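Local structure of putative glycerophosphodiester phosphodiesterase (Galdieria sulphuraria, 2O55) at residues N24-F29 with T91-E96; D127-L132 with K158-D163; S214-M219 with V238-S243. The protein is a putative member of the glycerophosphodiester phosphodiesterase family, which belongs to the TIM-barrel clan. One frame throughout, in Å; residues are numbered along the deposited sequence.

Interactions 1, 2 and 3 follow one another along the chain, each closing before the next opens, and all lie in the same family region of a TIM-type barrel. Interaction 1 joins the start of helix 26-34 to the loop that leads into helix 95-104, and interaction 2 packs helix 127-136 against the end of helix 151-160; their centres are about 22 Å apart. They touch at one point, Leu-95 CD1 to Leu-131 CD1, 3.5 Å. Interaction 3 pairs strands 214-218 and 240-243. Its centre lies about 22 Å from that of interaction 1, on the opposite side of the chain's centre, and about 25 Å from that of interaction 2.

Interaction 1. Residues N24-F29 with T91-E96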
ATOM      1  N   ASN A  24      -0.533   2.909 -10.079  1.00 23.19           N
ATOM      2  CA  ASN A  24      -0.909   4.099  -9.303  1.00 22.91           C
ATOM      3  C   ASN A  24      -1.616   5.167 -10.133  1.00 22.64           C
ATOM      4  O   ASN A  24      -1.276   6.355 -10.086  1.00 22.68           O
ATOM      5  CB  ASN A  24       0.306   4.698  -8.584  1.00 23.10           C
ATOM      6  CG  ASN A  24       0.760   3.858  -7.434  1.00 22.90           C
ATOM      7  OD1 ASN A  24      -0.049   3.233  -6.751  1.00 22.44           O
ATOM      8  ND2 ASN A  24       2.067   3.833  -7.205  1.00 24.00           N
ATOM      9  N   THR A  25      -2.612   4.710 -10.881  1.00 22.40           N
ATOM     10  CA  THR A  25      -3.362   5.524 -11.817  1.00 21.93           C
ATOM     11  C   THR A  25      -4.828   5.247 -11.508  1.00 21.47           C
ATOM     12  O   THR A  25      -5.165   4.103 -11.234  1.00 21.42           O
ATOM     13  CB  THR A  25      -3.005   5.097 -13.260  1.00 21.85           C
ATOM     14  OG1 THR A  25      -2.848   6.244 -14.094  1.00 22.12           O
ATOM     15  CG2 THR A  25      -4.049   4.181 -13.840  1.00 21.84           C
ATOM     16  N   LEU A  26      -5.687   6.272 -11.530  1.00 21.21           N
ATOM     17  CA  LEU A  26      -7.126   6.100 -11.205  1.00 20.56           C
ATOM     18  C   LEU A  26      -7.801   4.974 -11.990  1.00 20.54           C
ATOM     19  O   LEU A  26      -8.603   4.214 -11.427  1.00 20.38           O
ATOM     20  CB  LEU A  26      -7.911   7.398 -11.409  1.00 20.27           C
ATOM     21  CG  LEU A  26      -7.618   8.530 -10.436  1.00 20.22           C
ATOM     22  CD1 LEU A  26      -8.042   9.876 -11.022  1.00 20.22           C
ATOM     23  CD2 LEU A  26      -8.269   8.273  -9.083  1.00 20.37           C
ATOM     24  N   ARG A  27      -7.461   4.859 -13.277  1.00 20.47           N
ATOM     25  CA  ARG A  27      -8.047   3.841 -14.158  0.50 20.43           C
ATOM     26  C   ARG A  27      -7.717   2.456 -13.626  1.00 20.87           C
ATOM     27  O   ARG A  27      -8.503   1.524 -13.766  1.00 21.05           O
ATOM     28  CB  ARG A  27      -7.552   3.987 -15.603  0.50 19.94           C
ATOM     29  CG  ARG A  27      -8.609   3.656 -16.657  0.50 18.91           C
ATOM     30  CD  ARG A  27      -8.854   2.161 -16.797  0.50 16.44           C
ATOM     31  NE  ARG A  27     -10.267   1.832 -16.992  0.50 14.74           N
ATOM     32  CZ  ARG A  27     -10.750   1.169 -18.039  0.50 13.19           C
ATOM     33  NH1 ARG A  27      -9.936   0.745 -18.998  0.50 12.13           N
ATOM     34  NH2 ARG A  27     -12.050   0.914 -18.119  0.50 11.02           N
ATOM     35  N   SER A  28      -6.545   2.342 -13.004  1.00 21.52           N
ATOM     36  CA  SER A  28      -6.106   1.119 -12.361  1.00 22.30           C
ATOM     37  C   SER A  28      -6.993   0.832 -11.146  1.00 22.94           C
ATOM     38  O   SER A  28      -7.543  -0.261 -11.027  1.00 23.35           O
ATOM     39  CB  SER A  28      -4.626   1.229 -11.975  1.00 22.20           C
ATOM     40  OG  SER A  28      -4.131   0.035 -11.401  1.00 22.34           O
ATOM     41  N   PHE A  29      -7.159   1.819 -10.265  1.00 23.75           N
ATOM     42  CA  PHE A  29      -7.967   1.645  -9.055  1.00 24.40           C
ATOM     43  C   PHE A  29      -9.436   1.424  -9.393  1.00 24.87           C
ATOM     44  O   PHE A  29     -10.072   0.533  -8.828  1.00 25.02           O
ATOM     45  CB  PHE A  29      -7.806   2.822  -8.087  1.00 24.64           C
ATOM     46  CG  PHE A  29      -6.365   3.120  -7.699  1.00 25.85           C
ATOM     47  CD1 PHE A  29      -5.519   2.109  -7.214  1.00 27.18           C
ATOM     48  CD2 PHE A  29      -5.861   4.424  -7.794  1.00 26.86           C
ATOM     49  CE1 PHE A  29      -4.182   2.382  -6.851  1.00 26.77           C
ATOM     50  CE2 PHE A  29      -4.526   4.717  -7.428  1.00 27.26           C
ATOM     51  CZ  PHE A  29      -3.687   3.684  -6.952  1.00 26.88           C
ATOM     52  N   THR A  91      -2.839   9.718 -15.861  1.00 31.96           N
ATOM     53  CA  THR A  91      -1.995  10.725 -15.206  1.00 31.56           C
ATOM     54  C   THR A  91      -1.829  10.526 -13.698  1.00 31.13           C
ATOM     55  O   THR A  91      -2.626   9.812 -13.083  1.00 31.35           O
ATOM     56  CB  THR A  91      -2.510  12.155 -15.490  1.00 31.64           C
ATOM     57  OG1 THR A  91      -1.466  13.087 -15.196  1.00 31.98           O
ATOM     58  CG2 THR A  91      -3.776  12.486 -14.659  1.00 31.13           C
ATOM     59  N   ILE A  92      -0.804  11.153 -13.108  1.00 30.37           N
ATOM     60  CA  ILE A  92      -0.563  11.021 -11.660  1.00 29.51           C
ATOM     61  C   ILE A  92      -1.733  11.631 -10.895  1.00 28.95           C
ATOM     62  O   ILE A  92      -2.035  12.808 -11.069  1.00 29.05           O
ATOM     63  CB  ILE A  92       0.778  11.659 -11.169  1.00 29.42           C
ATOM     64  CG1 ILE A  92       1.987  11.028 -11.860  1.00 29.59           C
ATOM     65  CG2 ILE A  92       0.940  11.462  -9.677  1.00 29.51           C
ATOM     66  CD1 ILE A  92       3.268  11.815 -11.695  1.00 29.22           C
ATOM     67  N   PRO A  93      -2.411  10.819 -10.069  1.00 28.42           N
ATOM     68  CA  PRO A  93      -3.503  11.318  -9.240  1.00 28.19           C
ATOM     69  C   PRO A  93      -3.035  11.883  -7.890  1.00 27.94           C
ATOM     70  O   PRO A  93      -1.901  11.625  -7.465  1.00 28.19           O
ATOM     71  CB  PRO A  93      -4.374  10.078  -9.024  1.00 27.90           C
ATOM     72  CG  PRO A  93      -3.466   8.897  -9.269  1.00 28.24           C
ATOM     73  CD  PRO A  93      -2.183   9.376  -9.871  1.00 28.42           C
ATOM     74  N   SER A  94      -3.905  12.665  -7.249  1.00 27.48           N
ATOM     75  CA  SER A  94      -3.728  13.088  -5.859  1.00 26.96           C
ATOM     76  C   SER A  94      -4.394  12.033  -4.970  1.00 26.87           C
ATOM     77  O   SER A  94      -4.957  11.058  -5.480  1.00 26.87           O
ATOM     78  CB  SER A  94      -4.371  14.459  -5.632  1.00 26.65           C
ATOM     79  OG  SER A  94      -5.783  14.380  -5.709  1.00 25.74           O
ATOM     80  N   LEU A  95      -4.351  12.209  -3.653  1.00 26.37           N
ATOM     81  CA  LEU A  95      -5.056  11.258  -2.820  1.00 25.98           C
ATOM     82  C   LEU A  95      -6.546  11.554  -2.897  1.00 25.83           C
ATOM     83  O   LEU A  95      -7.353  10.626  -3.009  1.00 26.01           O
ATOM     84  CB  LEU A  95      -4.577  11.297  -1.375  1.00 26.27           C
ATOM     85  CG  LEU A  95      -4.387   9.943  -0.656  1.00 26.12           C
ATOM     86  CD1 LEU A  95      -4.329  10.173   0.821  1.00 25.71           C
ATOM     87  CD2 LEU A  95      -5.452   8.896  -0.964  1.00 25.18           C
ATOM     88  N   GLU A  96      -6.887  12.847  -2.865  1.00 25.08           N
ATOM     89  CA  GLU A  96      -8.264  13.304  -2.930  1.00 24.13           C
ATOM     90  C   GLU A  96      -8.994  12.746  -4.143  1.00 23.90           C
ATOM     91  O   GLU A  96     -10.116  12.274  -4.012  1.00 24.11           O
ATOM     92  CB  GLU A  96      -8.332  14.837  -2.917  1.00 24.22           C
ATOM     93  CG  GLU A  96      -9.666  15.387  -2.382  1.00 24.20           C
ATOM     94  CD  GLU A  96      -9.670  16.894  -2.105  1.00 24.12           C
ATOM     95  OE1 GLU A  96     -10.412  17.355  -1.205  1.00 23.64           O
ATOM     96  OE2 GLU A  96      -8.939  17.627  -2.792  1.00 24.70           O
TER
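Pro-93 packs against the residues that open helix 26-34, and it provides the largest share of the 188 Å² buried between 24-29 and 91-96. Three ring carbons make the contact. Pro-93 CB lies 3.9 Å from Leu-26 CG, the one apolar side-chain pair of the contact. The other two lie against the backbone: Pro-93 CD is 3.2 Å and Pro-93 CG 3.5 Å from Asn-24 O. Leu-26 holds CG anti to its carbonyl carbon (chi1 -69°), where the branch carbon meets the proline, and the two side chains slide past each other in opposite directions. Thr-25 adds a looser approach, with Thr-25 OG1 3.7 Å from Thr-91 O. No hydrogen bond crosses between the segments, which identifies the contact as van der Waals packing.

Both segments enter helices. Thr-25 occupies an N-cap position without a side-chain capping bond, whereas Ser-94 caps helix 95-104 through its OG and Glu-97 N. The amide end of Asn-24 turns away from 91-96 to bond Thr-42 and Asp-43 of strand 39-46, and Pro-93 also touches Leu-54 of strand 52-54. Helix 26-34 follows strand 8-12 and helix 95-104 precedes strand 110-115, an order of alternating strands and surrounding helices typical of the TIM barrel.

Interaction 2. Residues D127-L132 with K158-D163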
ATOM      1  N   ASP A 127       2.355  17.373   7.364  1.00 21.30           N
ATOM      2  CA  ASP A 127       2.109  16.289   6.422  1.00 21.18           C
ATOM      3  C   ASP A 127       1.102  15.282   6.923  1.00 21.30           C
ATOM      4  O   ASP A 127       0.251  14.808   6.154  1.00 21.34           O
ATOM      5  CB  ASP A 127       3.409  15.544   6.129  1.00 21.29           C
ATOM      6  CG  ASP A 127       4.201  16.149   4.982  1.00 22.29           C
ATOM      7  OD1 ASP A 127       4.448  17.371   4.978  1.00 23.42           O
ATOM      8  OD2 ASP A 127       4.609  15.388   4.081  1.00 23.74           O
ATOM      9  N   HIS A 128       1.211  14.939   8.206  1.00 21.22           N
ATOM     10  CA  HIS A 128       0.384  13.878   8.782  1.00 21.06           C
ATOM     11  C   HIS A 128      -1.027  14.367   9.067  1.00 20.85           C
ATOM     12  O   HIS A 128      -1.988  13.647   8.821  1.00 21.18           O
ATOM     13  CB  HIS A 128       0.999  13.318  10.053  1.00 21.03           C
ATOM     14  CG  HIS A 128       2.410  12.846   9.889  1.00 21.79           C
ATOM     15  ND1 HIS A 128       3.494  13.688  10.024  1.00 23.78           N
ATOM     16  CD2 HIS A 128       2.915  11.616   9.637  1.00 21.92           C
ATOM     17  CE1 HIS A 128       4.607  12.996   9.845  1.00 24.18           C
ATOM     18  NE2 HIS A 128       4.283  11.736   9.609  1.00 22.34           N
ATOM     19  N   GLN A 129      -1.145  15.586   9.583  1.00 20.45           N
ATOM     20  CA  GLN A 129      -2.444  16.208   9.743  1.00 20.13           C
ATOM     21  C   GLN A 129      -3.136  16.430   8.422  1.00 19.14           C
ATOM     22  O   GLN A 129      -4.348  16.303   8.339  1.00 19.14           O
ATOM     23  CB  GLN A 129      -2.313  17.536  10.444  1.00 20.45           C
ATOM     24  CG  GLN A 129      -2.714  17.451  11.886  1.00 23.88           C
ATOM     25  CD  GLN A 129      -2.146  18.607  12.689  1.00 28.44           C
ATOM     26  OE1 GLN A 129      -0.942  18.914  12.602  1.00 30.45           O
ATOM     27  NE2 GLN A 129      -3.007  19.265  13.470  1.00 29.11           N
ATOM     28  N   ARG A 130      -2.364  16.779   7.395  1.00 18.29           N
ATOM     29  CA  ARG A 130      -2.911  16.989   6.061  1.00 17.23           C
ATOM     30  C   ARG A 130      -3.535  15.689   5.622  1.00 16.26           C
ATOM     31  O   ARG A 130      -4.649  15.670   5.089  1.00 16.10           O
ATOM     32  CB  ARG A 130      -1.825  17.425   5.066  1.00 17.27           C
ATOM     33  CG  ARG A 130      -2.366  17.796   3.667  1.00 17.74           C
ATOM     34  CD  ARG A 130      -1.437  18.755   2.907  1.00 17.80           C
ATOM     35  NE  ARG A 130      -1.056  19.907   3.730  1.00 19.92           N
ATOM     36  CZ  ARG A 130       0.148  20.094   4.275  1.00 19.41           C
ATOM     37  NH1 ARG A 130       1.117  19.211   4.061  1.00 18.92           N
ATOM     38  NH2 ARG A 130       0.379  21.170   5.031  1.00 18.90           N
ATOM     39  N   LEU A 131      -2.815  14.600   5.885  1.00 15.11           N
ATOM     40  CA  LEU A 131      -3.289  13.291   5.526  1.00 13.98           C
ATOM     41  C   LEU A 131      -4.569  12.958   6.278  1.00 14.21           C
ATOM     42  O   LEU A 131      -5.571  12.565   5.667  1.00 14.93           O
ATOM     43  CB  LEU A 131      -2.213  12.237   5.794  1.00 14.04           C
ATOM     44  CG  LEU A 131      -2.523  10.766   5.462  1.00 12.71           C
ATOM     45  CD1 LEU A 131      -3.103  10.630   4.074  1.00 10.90           C
ATOM     46  CD2 LEU A 131      -1.300   9.887   5.609  1.00 12.65           C
ATOM     47  N   LEU A 132      -4.539  13.124   7.596  1.00 13.49           N
ATOM     48  CA  LEU A 132      -5.612  12.620   8.429  1.00 13.30           C
ATOM     49  C   LEU A 132      -6.902  13.347   8.147  1.00 13.32           C
ATOM     50  O   LEU A 132      -7.941  12.697   7.964  1.00 13.50           O
ATOM     51  CB  LEU A 132      -5.244  12.699   9.912  1.00 13.33           C
ATOM     52  CG  LEU A 132      -4.167  11.714  10.379  1.00 12.69           C
ATOM     53  CD1 LEU A 132      -3.838  11.917  11.855  1.00 11.60           C
ATOM     54  CD2 LEU A 132      -4.621  10.294  10.107  1.00 12.02           C
ATOM     55  N   LYS A 158      -0.373   7.891  14.687  1.00 10.40           N
ATOM     56  CA  LYS A 158      -0.829   7.413  15.978  1.00  9.41           C
ATOM     57  C   LYS A 158      -0.835   8.530  17.045  1.00  9.15           C
ATOM     58  O   LYS A 158      -1.780   8.643  17.836  1.00  8.87           O
ATOM     59  CB  LYS A 158       0.089   6.261  16.388  1.00  8.74           C
ATOM     60  CG  LYS A 158      -0.610   5.103  16.935  1.00  7.82           C
ATOM     61  CD  LYS A 158      -1.263   4.323  15.856  1.00  9.95           C
ATOM     62  CE  LYS A 158      -2.528   3.673  16.410  1.00 11.86           C
ATOM     63  NZ  LYS A 158      -2.793   2.328  15.826  1.00 13.54           N
ATOM     64  N   ALA A 159       0.201   9.364  17.044  1.00  8.82           N
ATOM     65  CA  ALA A 159       0.281  10.474  18.001  1.00  9.08           C
ATOM     66  C   ALA A 159      -0.885  11.466  17.856  1.00  8.94           C
ATOM     67  O   ALA A 159      -1.427  11.937  18.856  1.00  8.86           O
ATOM     68  CB  ALA A 159       1.648  11.205  17.899  1.00  8.87           C
ATOM     69  N   LEU A 160      -1.271  11.759  16.615  1.00  8.75           N
ATOM     70  CA  LEU A 160      -2.347  12.697  16.338  1.00  8.67           C
ATOM     71  C   LEU A 160      -3.692  12.035  16.499  1.00  8.88           C
ATOM     72  O   LEU A 160      -4.625  12.607  17.045  1.00  8.60           O
ATOM     73  CB  LEU A 160      -2.206  13.233  14.924  1.00  8.41           C
ATOM     74  CG  LEU A 160      -0.868  13.949  14.739  1.00  8.82           C
ATOM     75  CD1 LEU A 160      -0.649  14.321  13.269  1.00  9.47           C
ATOM     76  CD2 LEU A 160      -0.755  15.173  15.652  1.00  7.46           C
ATOM     77  N   CYS A 161      -3.774  10.806  16.026  1.00  9.82           N
ATOM     78  CA  CYS A 161      -4.991  10.059  16.114  1.00 10.07           C
ATOM     79  C   CYS A 161      -4.746   8.548  16.372  1.00 10.34           C
ATOM     80  O   CYS A 161      -4.463   7.789  15.451  1.00 10.27           O
ATOM     81  CB  CYS A 161      -5.810  10.291  14.856  1.00  9.80           C
ATOM     82  SG  CYS A 161      -7.221   9.189  14.842  1.00 11.73           S
ATOM     83  N   PRO A 162      -4.871   8.114  17.637  1.00 10.69           N
ATOM     84  CA  PRO A 162      -4.601   6.721  18.010  1.00 10.86           C
ATOM     85  C   PRO A 162      -5.530   5.705  17.342  1.00 11.12           C
ATOM     86  O   PRO A 162      -5.191   4.518  17.280  1.00 11.79           O
ATOM     87  CB  PRO A 162      -4.821   6.692  19.529  1.00 10.96           C
ATOM     88  CG  PRO A 162      -4.882   8.134  19.976  1.00 11.40           C
ATOM     89  CD  PRO A 162      -5.279   8.951  18.786  1.00 10.78           C
ATOM     90  N   ASP A 163      -6.683   6.149  16.853  1.00 10.81           N
ATOM     91  CA  ASP A 163      -7.644   5.245  16.201  1.00 10.67           C
ATOM     92  C   ASP A 163      -7.154   4.735  14.875  1.00 10.40           C
ATOM     93  O   ASP A 163      -7.684   3.757  14.377  1.00 10.86           O
ATOM     94  CB  ASP A 163      -8.979   5.943  15.924  1.00 10.83           C
ATOM     95  CG  ASP A 163      -9.811   6.120  17.166  1.00 11.58           C
ATOM     96  OD1 ASP A 163      -9.449   5.519  18.208  1.00 12.73           O
ATOM     97  OD2 ASP A 163     -10.827   6.850  17.100  1.00 11.36           O
TER
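Leu-160 reaches from the last turn of helix 151-160 to helix 127-136, where it meets three residues, crossing two of them at different angles. Against Leu-132 it crosses obliquely: the touching atoms are Leu-132 CD1 and Leu-160 CB, 3.7 Å apart. Against Gln-129 the two side chains stand at about a right angle, with Gln-129 CG 4.0 Å from Leu-160 CD1. That same methyl also approaches the first carbon of the neighbouring side chain, at 3.8 Å between Leu-160 CD1 and His-128 CB. The chi1 of Leu-160 (-60°) sets CG anti to the carbonyl carbon, and a nearly extended chi2 of 172° then carries CD1 out to the helix surface.

Leu-132 has a second partner, because its CD1 also lies 3.9 Å from Cys-161 CB, at the residue where the chain leaves helical geometry. One methyl of Leu-132 is thus set against both the final helical residue and the one after it. No hydrogen bond links the segments, which bury 188 Å² together, mostly through Leu-160, exposed, and Leu-132, buried.

Deeper in, the His-128 ring meets that of His-156, and both His-128 and Leu-132 touch Leu-157 of helix 151-160. Leu-131 and Leu-132 also rest on Tyr-146, so helix 127-136 lies on strand 144-148 of the barrel sheet while His-128 and Leu-132 connect it to helix 151-160.

Interaction 3. Residues S214-M219 with V238-S243; sequences SVTVWM and VDLICS. With SO4 (sulfate ion), chain B.
Val-215 and Val-217 alternate with Leu-240 and Cys-242 in a ladder of backbone hydrogen bonds that joins the two parallel strands of a beta-alpha-beta unit, strand 214-218, helix 227-236 and strand 240-243, in the TIM barrel. The strand axes approach to 4.5 Å and differ in direction by 21°. Leu-240 N bonds to Val-215 O, Val-217 N to Leu-240 O, and Cys-242 N to Val-217 O; Met-219 N to Cys-242 O continues the series at 3.1 Å. Val-215 O is gripped twice, since Asp-239 N also donates to it, at 2.8 Å.

A side chain extends the ladder at its start. Val-215 N donates to Asp-239 OD2 over 2.7 Å, nearly straight at 171°, and OD2 accepts through its anti lone pair. His-209 NE2 is hydrogen-bonded to the same OD2, so a single carboxylate oxygen links Val-215 of strand 214-218 with His-209 of helix 202-210.

Side-chain packing falls on both faces of the sheet. On the face with Val-217 and Ile-241, both resting on Cys-233 of helix 227-236, the selenomethionine Met-219 brings its CE to 4.0 Å from Ile-241 CG2, and Val-215 CG1 meets Val-238 CG1 at the same distance. On the other face, Leu-240 CD1 lies against a hydroxyl oxygen, 3.5 Å from Thr-216 OG1, and Trp-218 and Cys-242 both touch Glu-41 of strand 39-46.

The aromatic and ligand contacts centre on Trp-218. Cys-242 SG sits over one face of its ring, displaced toward the rim, 4.5 Å from the centroid of the six-membered ring. A sulfate ion, also held by Arg-13 and His-56, lies at the ring edge, where Trp-218 NE1 donates to sulfate O1 across 2.9 Å at 173°.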
ATOM      1  N   SER A 214      -2.833  -9.398  12.028  1.00 11.32           N
ATOM      2  CA  SER A 214      -3.024  -9.932  10.682  1.00 11.49           C
ATOM      3  C   SER A 214      -1.709  -9.977   9.878  1.00 11.34           C
ATOM      4  O   SER A 214      -0.817  -9.161  10.082  1.00 10.85           O
ATOM      5  CB  SER A 214      -4.099  -9.150   9.928  1.00 11.59           C
ATOM      6  OG  SER A 214      -3.533  -8.327   8.925  1.00 12.98           O
ATOM      7  N   VAL A 215      -1.597 -10.944   8.967  1.00 11.59           N
ATOM      8  CA  VAL A 215      -0.404 -11.075   8.133  1.00 11.52           C
ATOM      9  C   VAL A 215      -0.703 -10.902   6.658  1.00 12.05           C
ATOM     10  O   VAL A 215      -1.673 -11.475   6.137  1.00 12.37           O
ATOM     11  CB  VAL A 215       0.292 -12.403   8.319  1.00 11.30           C
ATOM     12  CG1 VAL A 215       1.423 -12.558   7.283  1.00  9.63           C
ATOM     13  CG2 VAL A 215       0.810 -12.510   9.735  1.00 10.85           C
ATOM     14  N   THR A 216       0.150 -10.113   6.005  1.00 11.96           N
ATOM     15  CA  THR A 216      -0.017  -9.774   4.613  1.00 11.81           C
ATOM     16  C   THR A 216       1.275 -10.146   3.894  1.00 12.60           C
ATOM     17  O   THR A 216       2.365  -9.712   4.294  1.00 13.19           O
ATOM     18  CB  THR A 216      -0.307  -8.281   4.491  1.00 11.70           C
ATOM     19  OG1 THR A 216      -1.486  -7.967   5.255  1.00 10.48           O
ATOM     20  CG2 THR A 216      -0.446  -7.846   3.030  1.00 10.29           C
ATOM     21  N   VAL A 217       1.165 -10.983   2.863  1.00 12.77           N
ATOM     22  CA  VAL A 217       2.307 -11.227   1.985  1.00 12.99           C
ATOM     23  C   VAL A 217       2.456 -10.078   0.996  1.00 12.91           C
ATOM     24  O   VAL A 217       1.478  -9.614   0.368  1.00 13.19           O
ATOM     25  CB  VAL A 217       2.160 -12.516   1.189  1.00 13.30           C
ATOM     26  CG1 VAL A 217       3.392 -12.732   0.338  1.00 12.56           C
ATOM     27  CG2 VAL A 217       1.963 -13.682   2.130  1.00 14.04           C
ATOM     28  N   TRP A 218       3.694  -9.636   0.857  1.00 12.54           N
ATOM     29  CA  TRP A 218       4.025  -8.527  -0.008  1.00 12.53           C
ATOM     30  C   TRP A 218       4.848  -9.059  -1.184  1.00 12.23           C
ATOM     31  O   TRP A 218       5.880  -9.716  -0.981  1.00 11.93           O
ATOM     32  CB  TRP A 218       4.796  -7.478   0.804  1.00 12.62           C
ATOM     33  CG  TRP A 218       5.206  -6.268   0.036  1.00 13.40           C
ATOM     34  CD1 TRP A 218       6.286  -6.146  -0.804  1.00 13.88           C
ATOM     35  CD2 TRP A 218       4.562  -4.989   0.048  1.00 14.10           C
ATOM     36  NE1 TRP A 218       6.350  -4.870  -1.310  1.00 13.85           N
ATOM     37  CE2 TRP A 218       5.305  -4.139  -0.803  1.00 13.77           C
ATOM     38  CE3 TRP A 218       3.430  -4.470   0.706  1.00 14.68           C
ATOM     39  CZ2 TRP A 218       4.948  -2.806  -1.025  1.00 13.78           C
ATOM     40  CZ3 TRP A 218       3.080  -3.130   0.488  1.00 13.68           C
ATOM     41  CH2 TRP A 218       3.835  -2.325  -0.369  1.00 13.86           C
HETATM   42  N   MSE A 219       4.382  -8.805  -2.412  1.00 12.10           N
HETATM   43  CA  MSE A 219       5.187  -9.130  -3.606  1.00 11.50           C
HETATM   44  C   MSE A 219       5.883  -7.871  -4.120  1.00 11.09           C
HETATM   45  O   MSE A 219       5.220  -6.934  -4.538  1.00 10.79           O
HETATM   46  CB  MSE A 219       4.332  -9.759  -4.714  1.00 11.43           C
HETATM   47  CG  MSE A 219       3.420 -10.895  -4.262  1.00 11.97           C
HETATM   48 SE   MSE A 219       4.359 -12.485  -3.660  1.00 14.95          SE
HETATM   49  CE  MSE A 219       2.856 -13.662  -3.587  1.00 11.41           C
ATOM     50  N   VAL A 238      -1.575 -16.937   5.419  1.00 11.12           N
ATOM     51  CA  VAL A 238      -1.624 -15.472   5.484  1.00 10.89           C
ATOM     52  C   VAL A 238      -3.053 -14.959   5.322  1.00 11.17           C
ATOM     53  O   VAL A 238      -3.913 -15.673   4.791  1.00 11.40           O
ATOM     54  CB  VAL A 238      -0.749 -14.834   4.387  1.00 10.72           C
ATOM     55  CG1 VAL A 238       0.660 -15.368   4.498  1.00 11.00           C
ATOM     56  CG2 VAL A 238      -1.310 -15.111   2.990  1.00  9.59           C
ATOM     57  N   ASP A 239      -3.291 -13.724   5.765  1.00 11.27           N
ATOM     58  CA  ASP A 239      -4.611 -13.081   5.696  1.00 11.09           C
ATOM     59  C   ASP A 239      -4.845 -12.321   4.397  1.00 11.00           C
ATOM     60  O   ASP A 239      -5.959 -12.284   3.881  1.00 10.29           O
ATOM     61  CB  ASP A 239      -4.787 -12.157   6.893  1.00 10.94           C
ATOM     62  CG  ASP A 239      -4.651 -12.904   8.203  1.00 12.74           C
ATOM     63  OD1 ASP A 239      -5.513 -13.780   8.504  1.00 14.45           O
ATOM     64  OD2 ASP A 239      -3.667 -12.643   8.924  1.00 14.26           O
ATOM     65  N   LEU A 240      -3.790 -11.709   3.868  1.00 11.35           N
ATOM     66  CA  LEU A 240      -3.917 -10.905   2.660  1.00 11.51           C
ATOM     67  C   LEU A 240      -2.694 -11.154   1.801  1.00 12.31           C
ATOM     68  O   LEU A 240      -1.643 -11.606   2.291  1.00 12.80           O
ATOM     69  CB  LEU A 240      -4.082  -9.411   2.979  1.00 11.20           C
ATOM     70  CG  LEU A 240      -5.245  -8.913   3.884  1.00 10.75           C
ATOM     71  CD1 LEU A 240      -4.866  -8.692   5.350  1.00  7.46           C
ATOM     72  CD2 LEU A 240      -5.793  -7.642   3.352  1.00 10.58           C
ATOM     73  N   ILE A 241      -2.848 -10.918   0.503  1.00 12.51           N
ATOM     74  CA  ILE A 241      -1.737 -11.042  -0.425  1.00 12.27           C
ATOM     75  C   ILE A 241      -1.693  -9.820  -1.296  1.00 12.89           C
ATOM     76  O   ILE A 241      -2.647  -9.544  -2.047  1.00 12.83           O
ATOM     77  CB  ILE A 241      -1.861 -12.256  -1.322  1.00 11.93           C
ATOM     78  CG1 ILE A 241      -1.925 -13.522  -0.455  1.00 10.36           C
ATOM     79  CG2 ILE A 241      -0.692 -12.254  -2.330  1.00 11.32           C
ATOM     80  CD1 ILE A 241      -2.078 -14.781  -1.200  1.00  6.96           C
ATOM     81  N   CYS A 242      -0.598  -9.079  -1.175  1.00 12.86           N
ATOM     82  CA  CYS A 242      -0.421  -7.914  -1.990  1.00 13.19           C
ATOM     83  C   CYS A 242       0.239  -8.399  -3.270  1.00 13.64           C
ATOM     84  O   CYS A 242       1.471  -8.517  -3.347  1.00 13.99           O
ATOM     85  CB  CYS A 242       0.415  -6.868  -1.258  1.00 13.44           C
ATOM     86  SG  CYS A 242       0.388  -5.241  -2.044  1.00 12.41           S
ATOM     87  N   SER A 243      -0.609  -8.674  -4.265  1.00 14.03           N
ATOM     88  CA  SER A 243      -0.241  -9.351  -5.512  1.00 14.14           C
ATOM     89  C   SER A 243       0.022  -8.405  -6.668  1.00 14.01           C
ATOM     90  O   SER A 243      -0.624  -7.372  -6.793  1.00 14.04           O
ATOM     91  CB  SER A 243      -1.374 -10.289  -5.920  1.00 14.34           C
ATOM     92  OG  SER A 243      -1.065 -10.993  -7.115  1.00 15.64           O
TER
HETATM   93  S   SO4 B   1       7.902  -2.473  -3.869  0.75 32.29           S
HETATM   94  O1  SO4 B   1       8.244  -3.696  -3.166  0.75 30.10           O
HETATM   95  O2  SO4 B   1       8.907  -2.295  -4.896  0.75 31.89           O
HETATM   96  O3  SO4 B   1       6.639  -2.654  -4.553  0.75 32.67           O
HETATM   97  O4  SO4 B   1       7.787  -1.311  -2.982  0.75 29.78           O